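Local coordinates for protein 3-dehydroquinate dehydratase (Thermus thermophilus, PDB 2UYG) that catalyses the trans-dehydration of 3-dehydroquinate to 3-dehydroshikimate through an enolate intermediate, the third step of the shikimate pathway to chorismate, at residues A69-P74 and V96-T101. Residues are numbered along the deposited sequence; the frame is centred on the assembly and turned at random.
Sequences AIVLNP and VEVHLT
Asn-73 lies across the backbone of Val-98 where the two parallel strands end: its CG sits 3.2 Å from Val-98 O, with CG anti to the backbone N (chi1 -180°). That carbonyl meets the amide without a hydrogen bond; OD1 instead accepts from Gly-75 N, and ND2 reaches Tyr-131 OH. OD1 also stands 3.8 Å from His-99 ND1, the amide and imidazole planes turned 71° apart. An alanine in place of Asn-73 would probably leave Gly-75 N and Tyr-131 OH without these partners and open a gap beside the His-99 ring, where OD1 now stands.

Val-96 gives its N-H to Ile-70 O and takes Leu-72 N on its own O (2.8 Å). Val-98 N then reaches Leu-72 O, from above the carbonyl plane. On the face under helix 129-140, Val-71 CG1 touches Val-98 CG2 at 3.9 Å, while Val-96 packs on Leu-138. On the other face, Glu-97 OE1 receives His-99 NE2 in the ring plane at 2.6 Å, which would help to set the orientation of the imidazole. OE1 is also hydrogen-bonded to Ser-113 OG and OE2 to Thr-115 OG1.

This is the parallel beta-alpha-beta core of a type II dehydroquinase, whose strand ends carry the predicted substrate-binding Asn-73 and proton donor His-99.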
loop_
_atom_site.group_PDB
_atom_site.type_symbol
_atom_site.label_atom_id
_atom_site.label_comp_id
_atom_site.label_asym_id
_atom_site.label_seq_id
_atom_site.Cartn_x
_atom_site.Cartn_y
_atom_site.Cartn_z
ATOM N N ALA A 69 4.178 -37.527 12.846
ATOM C CA ALA A 69 3.821 -36.516 11.849
ATOM C C ALA A 69 2.386 -35.997 12.131
ATOM O O ALA A 69 1.571 -36.731 12.682
ATOM C CB ALA A 69 3.889 -37.157 10.383
ATOM N N ILE A 70 2.109 -34.759 11.757
ATOM C CA ILE A 70 0.785 -34.141 11.908
ATOM C C ILE A 70 0.311 -33.650 10.577
ATOM O O ILE A 70 1.084 -33.096 9.820
ATOM C CB ILE A 70 0.877 -32.922 12.850
ATOM C CG1 ILE A 70 1.268 -33.337 14.293
ATOM C CG2 ILE A 70 -0.418 -32.153 12.879
ATOM C CD1 ILE A 70 2.022 -32.238 14.968
ATOM N N VAL A 71 -0.979 -33.856 10.295
ATOM C CA VAL A 71 -1.618 -33.319 9.125
ATOM C C VAL A 71 -2.590 -32.295 9.694
ATOM O O VAL A 71 -3.414 -32.686 10.514
ATOM C CB VAL A 71 -2.325 -34.459 8.352
ATOM C CG1 VAL A 71 -3.157 -33.939 7.251
ATOM C CG2 VAL A 71 -1.302 -35.480 7.834
ATOM N N LEU A 72 -2.574 -31.055 9.161
ATOM C CA LEU A 72 -3.162 -29.926 9.795
ATOM C C LEU A 72 -3.930 -29.048 8.858
ATOM O O LEU A 72 -3.370 -28.515 7.924
ATOM C CB LEU A 72 -2.013 -29.086 10.419
ATOM C CG LEU A 72 -2.410 -27.779 11.060
ATOM C CD1 LEU A 72 -3.277 -28.142 12.219
ATOM C CD2 LEU A 72 -1.137 -26.996 11.616
ATOM N N ASN A 73 -5.217 -28.865 9.150
ATOM C CA ASN A 73 -6.119 -28.018 8.425
ATOM C C ASN A 73 -6.606 -27.027 9.483
ATOM O O ASN A 73 -7.571 -27.353 10.260
ATOM C CB ASN A 73 -7.322 -28.776 7.835
ATOM C CG ASN A 73 -8.268 -27.834 7.063
ATOM O OD1 ASN A 73 -8.141 -26.635 7.179
ATOM N ND2 ASN A 73 -9.137 -28.379 6.222
ATOM N N PRO A 74 -6.001 -25.865 9.575
ATOM C CA PRO A 74 -6.451 -24.942 10.626
ATOM C C PRO A 74 -7.813 -24.276 10.353
ATOM O O PRO A 74 -8.262 -23.492 11.182
ATOM C CB PRO A 74 -5.319 -23.944 10.699
ATOM C CG PRO A 74 -4.095 -24.602 9.810
ATOM C CD PRO A 74 -4.800 -25.408 8.862
ATOM N N VAL A 96 2.134 -31.286 7.674
ATOM C CA VAL A 96 1.614 -31.072 6.363
ATOM C C VAL A 96 0.267 -30.306 6.498
ATOM O O VAL A 96 -0.582 -30.726 7.222
ATOM C CB VAL A 96 1.321 -32.367 5.607
ATOM C CG1 VAL A 96 0.892 -32.035 4.182
ATOM C CG2 VAL A 96 2.607 -33.289 5.536
ATOM N N GLU A 97 0.152 -29.167 5.822
ATOM C CA GLU A 97 -1.011 -28.290 5.893
ATOM C C GLU A 97 -1.910 -28.738 4.761
ATOM O O GLU A 97 -1.477 -28.855 3.670
ATOM C CB GLU A 97 -0.605 -26.818 5.713
ATOM C CG GLU A 97 -1.770 -25.894 5.773
ATOM C CD GLU A 97 -1.417 -24.398 5.778
ATOM O OE1 GLU A 97 -2.057 -23.594 5.011
ATOM O OE2 GLU A 97 -0.517 -24.027 6.515
ATOM N N VAL A 98 -3.153 -28.956 5.036
ATOM C CA VAL A 98 -4.144 -29.437 4.077
ATOM C C VAL A 98 -5.351 -28.533 4.068
ATOM O O VAL A 98 -5.764 -27.995 5.118
ATOM C CB VAL A 98 -4.403 -30.921 4.571
ATOM C CG1 VAL A 98 -5.673 -31.422 4.296
ATOM C CG2 VAL A 98 -3.296 -31.818 3.978
ATOM N N HIS A 99 -5.969 -28.329 2.890
ATOM C CA HIS A 99 -7.291 -27.626 2.827
ATOM C C HIS A 99 -8.124 -28.309 1.769
ATOM O O HIS A 99 -7.574 -28.673 0.744
ATOM C CB HIS A 99 -7.172 -26.159 2.419
ATOM C CG HIS A 99 -6.160 -25.412 3.192
ATOM N ND1 HIS A 99 -6.467 -24.733 4.357
ATOM C CD2 HIS A 99 -4.819 -25.304 3.031
ATOM C CE1 HIS A 99 -5.364 -24.187 4.829
ATOM N NE2 HIS A 99 -4.346 -24.523 4.052
ATOM N N LEU A 100 -9.415 -28.429 2.010
ATOM C CA LEU A 100 -10.349 -29.014 1.106
ATOM C C LEU A 100 -10.464 -28.230 -0.184
ATOM O O LEU A 100 -10.532 -28.826 -1.244
ATOM C CB LEU A 100 -11.738 -29.000 1.725
ATOM C CG LEU A 100 -11.806 -29.858 3.007
ATOM C CD1 LEU A 100 -12.861 -29.228 3.884
ATOM C CD2 LEU A 100 -12.100 -31.283 2.661
ATOM N N THR A 101 -10.524 -26.906 -0.039
ATOM C CA THR A 101 -10.792 -25.997 -1.139
ATOM C C THR A 101 -9.537 -25.353 -1.565
ATOM O O THR A 101 -8.544 -25.374 -0.853
ATOM C CB THR A 101 -11.767 -24.808 -0.752
ATOM O OG1 THR A 101 -11.219 -24.000 0.313
ATOM C CG2 THR A 101 -13.082 -25.295 -0.271
#